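Cellulosomal scaffoldin adaptor protein B (Acetivibrio cellulolyticus, PDB 3BWZ) serves as an adaptor scaffoldin of the cellulosome, and the part in this crystal is a type II cohesin module, which probably docks a partner dockerin. Local coordinates at residues I9-T14 with A163-D168; I21-I26 with V115-V120; L39-D44 with S126-E131; T62-G67 with L89-A94. All coordinates share one frame; numbering follows the deposited sequence. Where two conformers were deposited one is given.

From the N terminus, residues 9-14 meet residues 163-168 near the C-terminal end, so interaction 1 closes the longest loop and encloses the other three contacts. Inside it, 21-26 pairs with 115-120 (interaction 2) and 39-44 with 126-131 (interaction 3); these two cross, since their segments alternate along the chain. Interaction 4, residues 62-67 with 89-94, is nested within both. Interactions 1 and 2 lie side by side through strands 6-11 and 21-29, whereas interaction 3 belongs to the opposing layer of the sandwich. Strand 158-165 also pairs with 126-130, joining the layers at one margin. Interaction 4 spans the interior, with 65-66 beside strand 111-120 and 88-94 beside 34-42.

Interaction 1. Residues I9-T14 with A163-D168; sequences IVLDKT and AVINLD. With EDO (1,2-ethanediol), chain F.
In the cohesin jelly roll, a flattened beta sandwich, the first and last strands run parallel, and here Ile9 and Leu11 close around the methyl of Ala163 where the pair splays apart. The short segments of the strands, 9-11 and 163-165, are 7.2 Å apart at closest approach, with 26° between their directions, so side chains and water fill the gap. Ala163 CB sits 3.7 Å from Ile9 CG2 and equally close to Leu11 CG, while Leu11 CD1 leans on toward the Val164 carbonyl. Ile9 and Leu11 also pack on Ala24 of strand 21-29, and Leu11 on Ile128 of strand 126-130.

Farther along, one water donates to both Lys13 O and Val164 O, bridging two acceptors that could not bond each other. Ile165 has CG1 anti to its backbone N (chi1 -168°), and chi2 of 65° then turns CD1 to within 3.4 Å of Lys13 O. Past the strand ends the segments are bonded directly: Asn166 N donates to Thr14 O over 3.0 Å, tilted from the carbonyl plane. A further water bridges Thr14 O to Asp168 N. The Asn166 side chain reaches just beyond 9-14, its OD1 accepting from Ala16 N. At the outer margin a molecule of 1,2-ethanediol, probably from the crystallisation liquor, is hydrogen-bonded through O1 to Thr14 OG1 at 2.7 Å.

Interaction 2. Residues I21-I26 with V115-V120; sequences IVTASI and VVKFKV
Thr23 and Lys117 face each other in a non-hydrogen-bonded antiparallel pair, their side chains lying side by side and pointing the same way. Lys117 runs out straight until its last torsion (chi4 -75°) turns NZ back to donate to Thr23 OG1 at 2.9 Å. The other branch of Thr23 is pressed against Val115: CG2 to CG1 is 3.3 Å, tighter than ordinary van der Waals contact. On the same face Ile21 divides its branches between two lysines. CG2 touches Lys117 CB, the two side chains crossing at about a right angle, and CD1 reaches Lys119 CB at 3.8 Å.

The opposite face of the pair is apolar and buried. Val22 CG2 meets Val120 CG2 at 3.7 Å, and Ala24 CB lies at the edge of the Phe118 ring, near its plane, 4.2 Å from CE1. The Phe118 ring also meets that of Tyr43, their planes about 55° apart. Between the faces, Val22 with Phe118 and Ala24 with Val116 each exchange two backbone hydrogen bonds, the one from Val22 N to Phe118 O nearly straight at 172°. CA-H...O contacts, such as Ile21 CA to Phe118 O, alternate with them. A mixed, partly exposed face and a buried apolar face on regularly paired antiparallel strands is the pattern of a sheet within a beta sandwich, here the layer of the cohesin jelly roll that also holds strand 6-11.

Interaction 3. Residues L39-D44 with S126-E131; sequences LNMKYD and SSISFE
Met41 and Phe130 form the apolar centre, a non-hydrogen-bonded antiparallel pair turned into the sandwich. In the conformer given, Met41 CG comes 3.6 Å from Phe130 CE2, and a bend at chi3 (68°) carries CE to Ile128 CG2, also 3.6 Å away. Leu39 CB adds a looser contact with Phe130 CE2. The Asn40 carbonyl oxygen lies in the plane of the Phe130 ring, at its edge, and strand 6-11 supplies Ile9 against the same ring.

Outward comes the backbone. Asn40 O accepts from Glu131 N, while Lys42 and Ser129 exchange two bonds: Ser129 N lies in the plane of the Lys42 carbonyl, whereas Lys42 N stands 38° out of the plane of the Ser129 carbonyl. In the conformer given, Ser129 OG adds a weak bond to Lys42 O at 3.3 Å.

On the outer face the Lys42 and Glu131 side chains cross at a slant, Lys42 CG 3.4 Å from OE2 of the Glu131 conformer given. Lys42 NZ is curled away, bonded to Tyr43 O at 2.8 Å and to Lys86 O, and remains 5.6 Å from that OE2. Beyond the last pair, one water joins Asp44 N, Ser126 OG and Ser127 O; a second links Ser126 OG to Asp44 OD2, while Asp44 OD1 accepts from Ala46 N. The chemistry implies a strand pair held by core packing and main-chain bonds, where Lys42 and this Glu131 conformer probably attract each other only through space and water takes over as the strands part.

Interaction 4. Residues T62-G67 with L89-A94; sequences TMPGAG and LNFSKA. With NO3 (nitrate ion), chain B.
Pro64 and Phe91 make the central contact, a CH-pi interaction. Pro64 CG stands 3.5 Å from the centroid of the Phe91 ring and only 5° off its normal, almost exactly above the middle. Phe91 takes a chi1 of 58°, which sets CG between its backbone N and carbonyl carbon and helps present the ring to the proline. Ile26 and Met41 also pack on this ring, so this CH-pi contact belongs to the interior of the cohesin sandwich, bridging the layer of strand 111-120, beside Pro64, and the layer of strand 88-94.

Other apolar contacts come from Met63, whose side chain crosses that of Phe91 at about a right angle. In the conformer given, its CE lies 3.8 Å from Lys93 CB and 3.9 Å from Phe91 CD1, and it also approaches the Ser92 carbonyl oxygen.

Polar links between the two segments run through water, with no direct hydrogen bond. Lys93, fully extended, brings NZ to two waters: one, 2.7 Å from NZ, donates to Pro64 O at 2.7 Å, and the other accepts from both NZ and Gly67 N. A third bond from NZ goes to Val113 O. On the loop itself, Gly65 N is bound by Val115 O, and Ala66 N donates to nitrate O3 at 2.9 Å, almost straight at 173°; the ion, probably from the crystallisation liquor, also binds Ser53 OG.

With three oxygen acceptors around NZ, the ammonium of this buried lysine is well solvated by water and carbonyl, consistent with its keeping its positive charge without a carboxylate partner among these bonds.

Interaction 1. Residues I9-T14 with A163-D168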
loop_
_atom_site.group_PDB
_atom_site.type_symbol
_atom_site.label_atom_id
_atom_site.label_comp_id
_atom_site.label_asym_id
_atom_site.label_seq_id
_atom_site.Cartn_x
_atom_site.Cartn_y
_atom_site.Cartn_z
ATOM N N ILE A 9 -1.762 -6.477 2.436
ATOM C CA ILE A 9 -2.204 -5.351 3.246
ATOM C C ILE A 9 -2.448 -5.864 4.662
ATOM O O ILE A 9 -3.304 -6.691 4.873
ATOM C CB ILE A 9 -3.474 -4.692 2.702
ATOM C CG1 ILE A 9 -3.327 -4.340 1.227
ATOM C CG2 ILE A 9 -3.875 -3.503 3.555
ATOM C CD1 ILE A 9 -4.626 -3.810 0.571
ATOM N N VAL A 10 -1.651 -5.376 5.602
ATOM C CA VAL A 10 -1.616 -5.833 6.976
ATOM C C VAL A 10 -2.092 -4.714 7.889
ATOM O O VAL A 10 -1.522 -3.645 7.863
ATOM C CB VAL A 10 -0.151 -6.301 7.370
ATOM C CG1 VAL A 10 -0.080 -6.761 8.818
ATOM C CG2 VAL A 10 0.309 -7.415 6.419
ATOM N N LEU A 11 -3.098 -4.958 8.717
ATOM C CA LEU A 11 -3.559 -3.948 9.677
ATOM C C LEU A 11 -2.988 -4.185 11.060
ATOM O O LEU A 11 -2.781 -5.323 11.483
ATOM C CB LEU A 11 -5.083 -3.961 9.790
ATOM C CG LEU A 11 -5.824 -3.870 8.467
ATOM C CD1 LEU A 11 -7.341 -3.772 8.720
ATOM C CD2 LEU A 11 -5.328 -2.758 7.603
ATOM N N ASP A 12 -2.766 -3.110 11.801
ATOM C CA ASP A 12 -2.334 -3.237 13.181
ATOM C C ASP A 12 -3.447 -3.588 14.158
ATOM O O ASP A 12 -3.167 -3.901 15.309
ATOM C CB ASP A 12 -1.580 -1.988 13.647
ATOM C CG ASP A 12 -2.456 -0.750 13.744
ATOM O OD1 ASP A 12 -3.438 -0.624 13.000
ATOM O OD2 ASP A 12 -2.072 0.131 14.558
ATOM N N LYS A 13 -4.691 -3.467 13.735
ATOM C CA LYS A 13 -5.868 -3.676 14.544
ATOM C C LYS A 13 -6.878 -4.554 13.764
ATOM O O LYS A 13 -6.968 -4.460 12.549
ATOM C CB LYS A 13 -6.527 -2.325 14.859
ATOM C CG LYS A 13 -5.717 -1.437 15.749
ATOM C CD LYS A 13 -6.328 -0.061 15.889
ATOM C CE LYS A 13 -5.483 0.833 16.816
ATOM N NZ LYS A 13 -5.990 2.193 17.004
ATOM N N THR A 14 -7.575 -5.420 14.477
ATOM C CA THR A 14 -8.708 -6.166 13.951
ATOM C C THR A 14 -10.027 -5.490 14.179
ATOM O O THR A 14 -11.004 -5.686 13.427
ATOM C CB THR A 14 -8.753 -7.666 14.502
ATOM O OG1 THR A 14 -8.907 -7.670 15.946
ATOM C CG2 THR A 14 -7.553 -8.460 14.084
ATOM N N ALA A 163 -7.772 -6.528 3.414
ATOM C CA ALA A 163 -7.659 -6.437 4.869
ATOM C C ALA A 163 -9.017 -5.965 5.364
ATOM O O ALA A 163 -9.591 -5.050 4.814
ATOM C CB ALA A 163 -6.575 -5.441 5.259
ATOM N N VAL A 164 -9.536 -6.586 6.403
ATOM C CA VAL A 164 -10.888 -6.287 6.899
ATOM C C VAL A 164 -10.799 -5.749 8.309
ATOM O O VAL A 164 -10.151 -6.350 9.180
ATOM C CB VAL A 164 -11.809 -7.505 6.824
ATOM C CG1 VAL A 164 -13.191 -7.167 7.393
ATOM C CG2 VAL A 164 -11.908 -7.968 5.379
ATOM N N ILE A 165 -11.446 -4.611 8.547
ATOM C CA ILE A 165 -11.542 -4.038 9.878
ATOM C C ILE A 165 -12.965 -4.234 10.400
ATOM O O ILE A 165 -13.935 -4.127 9.647
ATOM C CB ILE A 165 -11.155 -2.512 9.875
ATOM C CG1 ILE A 165 -10.971 -1.969 11.313
ATOM C CG2 ILE A 165 -12.119 -1.679 9.041
ATOM C CD1 ILE A 165 -9.821 -2.580 12.082
ATOM N N ASN A 166 -13.074 -4.494 11.693
ATOM C CA ASN A 166 -14.365 -4.508 12.375
ATOM C C ASN A 166 -15.309 -5.605 11.911
ATOM O O ASN A 166 -16.521 -5.415 11.929
ATOM C CB ASN A 166 -15.002 -3.119 12.353
ATOM C CG ASN A 166 -14.354 -2.203 13.356
ATOM O OD1 ASN A 166 -13.896 -2.657 14.399
ATOM N ND2 ASN A 166 -14.309 -0.907 13.071
ATOM N N LEU A 167 -14.773 -6.781 11.574
ATOM C CA LEU A 167 -15.605 -7.971 11.486
ATOM C C LEU A 167 -16.314 -8.165 12.824
ATOM O O LEU A 167 -17.524 -8.359 12.871
ATOM C CB LEU A 167 -14.758 -9.203 11.090
ATOM C CG LEU A 167 -15.377 -10.466 10.534
ATOM C CD1 LEU A 167 -16.132 -11.222 11.575
ATOM C CD2 LEU A 167 -16.161 -10.198 9.242
ATOM N N ASP A 168 -15.538 -8.144 13.908
ATOM C CA ASP A 168 -16.057 -8.014 15.268
ATOM C C ASP A 168 -15.943 -6.550 15.670
ATOM O O ASP A 168 -14.953 -5.895 15.348
ATOM C CB ASP A 168 -15.254 -8.862 16.228
ATOM C CG ASP A 168 -15.295 -10.308 15.850
ATOM O OD1 ASP A 168 -16.350 -10.936 15.758
ATOM O OD2 ASP A 168 -14.185 -10.845 15.542
HETATM C C1 EDO F . -6.280 -9.387 17.627
HETATM O O1 EDO F . -6.661 -8.017 17.487
HETATM C C2 EDO F . -5.763 -9.681 19.024
HETATM O O2 EDO F . -4.502 -9.101 19.315
HETATM O O HOH W 1 -7.789 -6.667 10.756
HETATM O O HOH W 2 -12.594 -8.083 14.058
HETATM O O HOH W 3 -11.787 -7.491 11.275
#

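Interaction 2. Residues I21-I26 with V115-V120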
loop_
_atom_site.group_PDB
_atom_site.type_symbol
_atom_site.label_atom_id
_atom_site.label_comp_id
_atom_site.label_asym_id
_atom_site.label_seq_id
_atom_site.Cartn_x
_atom_site.Cartn_y
_atom_site.Cartn_z
ATOM N N ILE A 21 -7.313 5.334 14.807
ATOM C CA ILE A 21 -6.497 5.193 13.609
ATOM C C ILE A 21 -6.145 3.715 13.416
ATOM O O ILE A 21 -5.640 3.061 14.341
ATOM C CB ILE A 21 -5.208 6.042 13.703
ATOM C CG1 ILE A 21 -5.554 7.507 13.985
ATOM C CG2 ILE A 21 -4.385 5.897 12.423
ATOM C CD1 ILE A 21 -6.539 8.143 13.035
ATOM N N VAL A 22 -6.384 3.225 12.216
ATOM C CA VAL A 22 -5.989 1.894 11.807
ATOM C C VAL A 22 -4.858 2.055 10.804
ATOM O O VAL A 22 -4.989 2.789 9.807
ATOM C CB VAL A 22 -7.183 1.162 11.137
ATOM C CG1 VAL A 22 -6.735 -0.186 10.547
ATOM C CG2 VAL A 22 -8.343 0.991 12.105
ATOM N N THR A 23 -3.725 1.404 11.058
ATOM C CA THR A 23 -2.560 1.538 10.204
ATOM C C THR A 23 -2.476 0.340 9.291
ATOM O O THR A 23 -2.324 -0.797 9.761
ATOM C CB THR A 23 -1.295 1.696 11.056
ATOM O OG1 THR A 23 -1.418 2.860 11.887
ATOM C CG2 THR A 23 -0.058 1.856 10.189
ATOM N N ALA A 24 -2.552 0.599 7.992
ATOM C CA ALA A 24 -2.421 -0.430 6.972
ATOM C C ALA A 24 -0.986 -0.393 6.437
ATOM O O ALA A 24 -0.567 0.548 5.768
ATOM C CB ALA A 24 -3.426 -0.188 5.847
ATOM N N SER A 25 -0.243 -1.448 6.724
ATOM C CA SER A 25 1.108 -1.613 6.225
ATOM C C SER A 25 1.086 -2.487 4.992
ATOM O O SER A 25 0.488 -3.561 4.978
ATOM C CB SER A 25 1.983 -2.272 7.296
ATOM O OG SER A 25 2.110 -1.427 8.415
ATOM N N ILE A 26 1.718 -2.015 3.924
ATOM C CA ILE A 26 1.803 -2.737 2.670
ATOM C C ILE A 26 3.128 -3.482 2.672
ATOM O O ILE A 26 4.191 -2.883 2.539
ATOM C CB ILE A 26 1.695 -1.830 1.448
ATOM C CG1 ILE A 26 0.393 -1.012 1.446
ATOM C CG2 ILE A 26 1.794 -2.690 0.194
ATOM C CD1 ILE A 26 0.424 0.143 0.565
ATOM N N VAL A 115 2.864 2.884 4.163
ATOM C CA VAL A 115 1.855 2.787 5.189
ATOM C C VAL A 115 0.740 3.777 4.869
ATOM O O VAL A 115 0.997 4.933 4.521
ATOM C CB VAL A 115 2.495 3.125 6.544
ATOM C CG1 VAL A 115 1.507 3.225 7.641
ATOM C CG2 VAL A 115 3.548 2.104 6.893
ATOM N N VAL A 116 -0.500 3.304 4.986
ATOM C CA VAL A 116 -1.664 4.182 4.880
ATOM C C VAL A 116 -2.429 4.066 6.180
ATOM O O VAL A 116 -2.895 2.992 6.544
ATOM C CB VAL A 116 -2.584 3.848 3.673
ATOM C CG1 VAL A 116 -3.761 4.843 3.647
ATOM C CG2 VAL A 116 -1.796 3.891 2.389
ATOM N N LYS A 117 -2.570 5.194 6.872
ATOM C CA LYS A 117 -3.353 5.272 8.081
ATOM C C LYS A 117 -4.765 5.728 7.738
ATOM O O LYS A 117 -4.962 6.617 6.928
ATOM C CB LYS A 117 -2.686 6.215 9.063
ATOM C CG LYS A 117 -1.402 5.620 9.612
ATOM C CD LYS A 117 -0.595 6.628 10.401
ATOM C CE LYS A 117 0.587 5.992 11.056
ATOM N NZ LYS A 117 0.208 5.182 12.239
ATOM N N PHE A 118 -5.730 5.126 8.422
ATOM C CA PHE A 118 -7.137 5.437 8.241
ATOM C C PHE A 118 -7.792 5.781 9.557
ATOM O O PHE A 118 -7.689 5.030 10.524
ATOM C CB PHE A 118 -7.905 4.266 7.615
ATOM C CG PHE A 118 -7.527 3.946 6.207
ATOM C CD1 PHE A 118 -6.603 2.947 5.924
ATOM C CD2 PHE A 118 -8.123 4.604 5.155
ATOM C CE1 PHE A 118 -6.281 2.654 4.621
ATOM C CE2 PHE A 118 -7.810 4.303 3.852
ATOM C CZ PHE A 118 -6.895 3.322 3.594
ATOM N N LYS A 119 -8.494 6.904 9.577
ATOM C CA LYS A 119 -9.375 7.251 10.686
ATOM C C LYS A 119 -10.714 6.557 10.496
ATOM O O LYS A 119 -11.297 6.601 9.408
ATOM C CB LYS A 119 -9.540 8.765 10.732
ATOM C CG LYS A 119 -10.413 9.431 11.791
ATOM C CD LYS A 119 -10.817 10.883 11.348
ATOM C CE LYS A 119 -9.642 11.792 10.993
ATOM N NZ LYS A 119 -10.085 13.113 10.395
ATOM N N VAL A 120 -11.216 5.933 11.562
ATOM C CA VAL A 120 -12.489 5.233 11.518
ATOM C C VAL A 120 -13.626 6.236 11.720
ATOM O O VAL A 120 -13.783 6.810 12.807
ATOM C CB VAL A 120 -12.557 4.122 12.593
ATOM C CG1 VAL A 120 -13.917 3.441 12.565
ATOM C CG2 VAL A 120 -11.406 3.119 12.376
#

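Interaction 3. Residues L39-D44 with S126-E131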
loop_
_atom_site.group_PDB
_atom_site.type_symbol
_atom_site.label_atom_id
_atom_site.label_comp_id
_atom_site.label_asym_id
_atom_site.label_seq_id
_atom_site.Cartn_x
_atom_site.Cartn_y
_atom_site.Cartn_z
ATOM N N LEU A 39 0.609 0.830 -7.005
ATOM C CA LEU A 39 -0.481 0.169 -6.308
ATOM C C LEU A 39 -1.753 0.970 -6.433
ATOM O O LEU A 39 -1.729 2.193 -6.452
ATOM C CB LEU A 39 -0.129 -0.036 -4.830
ATOM C CG LEU A 39 1.183 -0.787 -4.576
ATOM C CD1 LEU A 39 1.490 -0.792 -3.095
ATOM C CD2 LEU A 39 1.161 -2.222 -5.099
ATOM N N ASN A 40 -2.871 0.258 -6.459
ATOM C CA ASN A 40 -4.195 0.856 -6.526
ATOM C C ASN A 40 -5.028 0.281 -5.401
ATOM O O ASN A 40 -5.444 -0.878 -5.465
ATOM C CB ASN A 40 -4.815 0.555 -7.897
ATOM C CG ASN A 40 -6.084 1.305 -8.143
ATOM O OD1 ASN A 40 -7.202 0.705 -8.176
ATOM N ND2 ASN A 40 -5.972 2.600 -8.298
ATOM N N MET A 41 -5.272 1.109 -4.394
ATOM C CA MET A 41 -5.990 0.713 -3.186
ATOM C C MET A 41 -7.404 1.262 -3.221
ATOM O O MET A 41 -7.659 2.364 -3.710
ATOM C CB MET A 41 -5.325 1.221 -1.942
ATOM C CG MET A 41 -4.022 0.561 -1.684
ATOM S SD MET A 41 -3.178 1.245 -0.272
ATOM C CE MET A 41 -4.221 0.752 1.095
ATOM N N LYS A 42 -8.335 0.499 -2.659
ATOM C CA LYS A 42 -9.739 0.873 -2.550
ATOM C C LYS A 42 -10.207 0.727 -1.110
ATOM O O LYS A 42 -9.902 -0.241 -0.431
ATOM C CB LYS A 42 -10.579 -0.021 -3.469
ATOM C CG LYS A 42 -12.072 0.243 -3.479
ATOM C CD LYS A 42 -12.431 1.495 -4.242
ATOM C CE LYS A 42 -13.916 1.774 -4.202
ATOM N NZ LYS A 42 -14.380 2.154 -2.840
ATOM N N TYR A 43 -10.956 1.716 -0.662
ATOM C CA TYR A 43 -11.572 1.703 0.666
ATOM C C TYR A 43 -12.935 2.362 0.556
ATOM O O TYR A 43 -13.238 3.006 -0.454
ATOM C CB TYR A 43 -10.679 2.403 1.718
ATOM C CG TYR A 43 -10.493 3.869 1.437
ATOM C CD1 TYR A 43 -11.296 4.826 2.026
ATOM C CD2 TYR A 43 -9.559 4.294 0.516
ATOM C CE1 TYR A 43 -11.170 6.168 1.729
ATOM C CE2 TYR A 43 -9.409 5.644 0.206
ATOM C CZ TYR A 43 -10.218 6.579 0.805
ATOM O OH TYR A 43 -10.089 7.903 0.454
ATOM N N ASP A 44 -13.749 2.221 1.600
ATOM C CA ASP A 44 -15.082 2.802 1.607
ATOM C C ASP A 44 -14.990 4.159 2.280
ATOM O O ASP A 44 -14.756 4.231 3.475
ATOM C CB ASP A 44 -16.063 1.885 2.365
ATOM C CG ASP A 44 -17.473 2.416 2.368
ATOM O OD1 ASP A 44 -17.670 3.626 2.088
ATOM O OD2 ASP A 44 -18.386 1.615 2.665
ATOM N N SER A 126 -15.606 -3.399 7.194
ATOM C CA SER A 126 -15.200 -2.751 5.958
ATOM C C SER A 126 -13.841 -3.277 5.497
ATOM O O SER A 126 -12.990 -3.656 6.291
ATOM C CB SER A 126 -15.137 -1.244 6.224
ATOM O OG SER A 126 -15.132 -0.477 5.026
ATOM N N SER A 127 -13.639 -3.231 4.198
ATOM C CA SER A 127 -12.455 -3.787 3.551
ATOM C C SER A 127 -11.535 -2.721 2.991
ATOM O O SER A 127 -12.003 -1.720 2.431
ATOM C CB SER A 127 -12.881 -4.669 2.386
ATOM O OG SER A 127 -13.573 -5.780 2.888
ATOM N N ILE A 128 -10.230 -2.962 3.098
ATOM C CA ILE A 128 -9.208 -2.188 2.424
ATOM C C ILE A 128 -8.599 -3.162 1.417
ATOM O O ILE A 128 -8.042 -4.191 1.796
ATOM C CB ILE A 128 -8.148 -1.647 3.427
ATOM C CG1 ILE A 128 -8.814 -0.724 4.472
ATOM C CG2 ILE A 128 -7.049 -0.890 2.687
ATOM C CD1 ILE A 128 -7.975 -0.597 5.739
ATOM N N SER A 129 -8.711 -2.842 0.138
ATOM C CA SER A 129 -8.356 -3.770 -0.914
ATOM C C SER A 129 -7.346 -3.173 -1.879
ATOM O O SER A 129 -7.108 -1.962 -1.887
ATOM C CB SER A 129 -9.559 -4.163 -1.742
ATOM O OG SER A 129 -10.285 -3.075 -2.173
ATOM N N PHE A 130 -6.761 -4.046 -2.700
ATOM C CA PHE A 130 -6.143 -3.613 -3.952
ATOM C C PHE A 130 -7.112 -4.003 -5.039
ATOM O O PHE A 130 -7.740 -5.054 -4.960
ATOM C CB PHE A 130 -4.851 -4.347 -4.236
ATOM C CG PHE A 130 -3.720 -4.023 -3.316
ATOM C CD1 PHE A 130 -2.966 -5.034 -2.750
ATOM C CD2 PHE A 130 -3.314 -2.716 -3.140
ATOM C CE1 PHE A 130 -1.877 -4.766 -1.972
ATOM C CE2 PHE A 130 -2.219 -2.427 -2.337
ATOM C CZ PHE A 130 -1.493 -3.474 -1.757
ATOM N N GLU A 131 -7.240 -3.184 -6.081
ATOM C CA GLU A 131 -8.229 -3.415 -7.154
ATOM C C GLU A 131 -7.622 -3.113 -8.517
ATOM O O GLU A 131 -6.915 -2.118 -8.663
ATOM C CB GLU A 131 -9.461 -2.531 -6.935
ATOM C CG GLU A 131 -10.340 -2.990 -5.757
ATOM C CD GLU A 131 -11.797 -2.534 -5.878
ATOM O OE1 GLU A 131 -12.694 -3.279 -5.431
ATOM O OE2 GLU A 131 -12.053 -1.439 -6.428
HETATM O O HOH W 4 -12.955 0.539 3.722
HETATM O O HOH W 5 -17.568 -0.587 3.823
#

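Interaction 4. Residues T62-G67 with L89-A94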
loop_
_atom_site.group_PDB
_atom_site.type_symbol
_atom_site.label_atom_id
_atom_site.label_comp_id
_atom_site.label_asym_id
_atom_site.label_seq_id
_atom_site.Cartn_x
_atom_site.Cartn_y
_atom_site.Cartn_z
ATOM N N THR A 62 -1.774 13.368 -1.884
ATOM C CA THR A 62 -0.937 12.915 -0.789
ATOM C C THR A 62 -0.421 11.491 -1.019
ATOM O O THR A 62 -1.172 10.584 -1.351
ATOM C CB THR A 62 -1.699 12.940 0.538
ATOM O OG1 THR A 62 -2.279 14.242 0.736
ATOM C CG2 THR A 62 -0.852 12.532 1.710
ATOM N N MET A 63 0.874 11.333 -0.799
ATOM C CA MET A 63 1.526 10.056 -0.869
ATOM C C MET A 63 1.366 9.292 0.466
ATOM O O MET A 63 1.369 9.892 1.525
ATOM C CB MET A 63 2.992 10.338 -1.185
ATOM C CG MET A 63 3.822 9.167 -1.526
ATOM S SD MET A 63 3.434 8.574 -3.176
ATOM C CE MET A 63 4.227 6.967 -3.112
ATOM N N PRO A 64 1.269 7.955 0.417
ATOM C CA PRO A 64 1.355 7.160 1.642
ATOM C C PRO A 64 2.620 7.441 2.437
ATOM O O PRO A 64 3.611 7.947 1.911
ATOM C CB PRO A 64 1.318 5.721 1.120
ATOM C CG PRO A 64 0.521 5.836 -0.128
ATOM C CD PRO A 64 1.041 7.092 -0.747
ATOM N N GLY A 65 2.573 7.102 3.708
ATOM C CA GLY A 65 3.725 7.238 4.565
ATOM C C GLY A 65 4.836 6.260 4.256
ATOM O O GLY A 65 4.639 5.204 3.632
ATOM N N ALA A 66 6.026 6.626 4.721
ATOM C CA ALA A 66 7.212 5.808 4.550
ATOM C C ALA A 66 7.035 4.463 5.242
ATOM O O ALA A 66 6.388 4.345 6.275
ATOM C CB ALA A 66 8.423 6.532 5.104
ATOM N N GLY A 67 7.661 3.458 4.678
ATOM C CA GLY A 67 7.763 2.162 5.294
ATOM C C GLY A 67 9.181 1.870 5.728
ATOM O O GLY A 67 9.917 2.774 6.117
ATOM N N LEU A 89 -6.887 5.134 -3.912
ATOM C CA LEU A 89 -5.544 5.676 -3.767
ATOM C C LEU A 89 -4.685 4.967 -4.818
ATOM O O LEU A 89 -4.496 3.754 -4.751
ATOM C CB LEU A 89 -4.962 5.388 -2.371
ATOM C CG LEU A 89 -5.842 5.760 -1.174
ATOM C CD1 LEU A 89 -5.135 5.365 0.134
ATOM C CD2 LEU A 89 -6.189 7.243 -1.177
ATOM N N ASN A 90 -4.151 5.723 -5.765
ATOM C CA ASN A 90 -3.291 5.172 -6.825
ATOM C C ASN A 90 -1.942 5.854 -6.662
ATOM O O ASN A 90 -1.863 7.065 -6.747
ATOM C CB ASN A 90 -3.946 5.453 -8.196
ATOM C CG ASN A 90 -3.200 4.895 -9.430
ATOM O OD1 ASN A 90 -3.857 4.618 -10.506
ATOM N ND2 ASN A 90 -1.928 4.936 -9.427
ATOM N N PHE A 91 -0.891 5.092 -6.394
ATOM C CA PHE A 91 0.397 5.691 -6.153
ATOM C C PHE A 91 1.513 4.814 -6.653
ATOM O O PHE A 91 1.368 3.606 -6.802
ATOM C CB PHE A 91 0.589 6.028 -4.661
ATOM C CG PHE A 91 0.449 4.841 -3.742
ATOM C CD1 PHE A 91 1.542 4.083 -3.364
ATOM C CD2 PHE A 91 -0.811 4.481 -3.243
ATOM C CE1 PHE A 91 1.378 2.982 -2.532
ATOM C CE2 PHE A 91 -0.966 3.402 -2.396
ATOM C CZ PHE A 91 0.145 2.674 -2.043
ATOM N N SER A 92 2.647 5.470 -6.908
ATOM C CA SER A 92 3.846 4.813 -7.386
ATOM C C SER A 92 5.016 5.261 -6.537
ATOM O O SER A 92 5.123 6.448 -6.217
ATOM C CB SER A 92 4.115 5.156 -8.855
ATOM O OG SER A 92 5.211 4.392 -9.358
ATOM N N LYS A 93 5.898 4.320 -6.207
ATOM C CA LYS A 93 7.066 4.576 -5.394
ATOM C C LYS A 93 8.151 3.660 -5.896
ATOM O O LYS A 93 8.007 2.442 -5.808
ATOM C CB LYS A 93 6.689 4.241 -3.928
ATOM C CG LYS A 93 7.655 4.588 -2.876
ATOM C CD LYS A 93 7.051 4.354 -1.491
ATOM C CE LYS A 93 8.007 4.763 -0.451
ATOM N NZ LYS A 93 7.383 4.620 0.863
ATOM N N ALA A 94 9.231 4.225 -6.422
ATOM C CA ALA A 94 10.234 3.410 -7.086
ATOM C C ALA A 94 11.581 4.095 -7.135
ATOM O O ALA A 94 11.683 5.298 -7.345
ATOM C CB ALA A 94 9.768 3.025 -8.497
HETATM N N NO3 B . 5.661 9.734 7.075
HETATM O O1 NO3 B . 5.435 8.941 8.201
HETATM O O2 NO3 B . 4.770 10.771 6.827
HETATM O O3 NO3 B . 6.455 9.214 6.037
HETATM O O HOH W 6 5.705 6.762 0.648
HETATM O O HOH W 7 9.476 3.988 2.569
#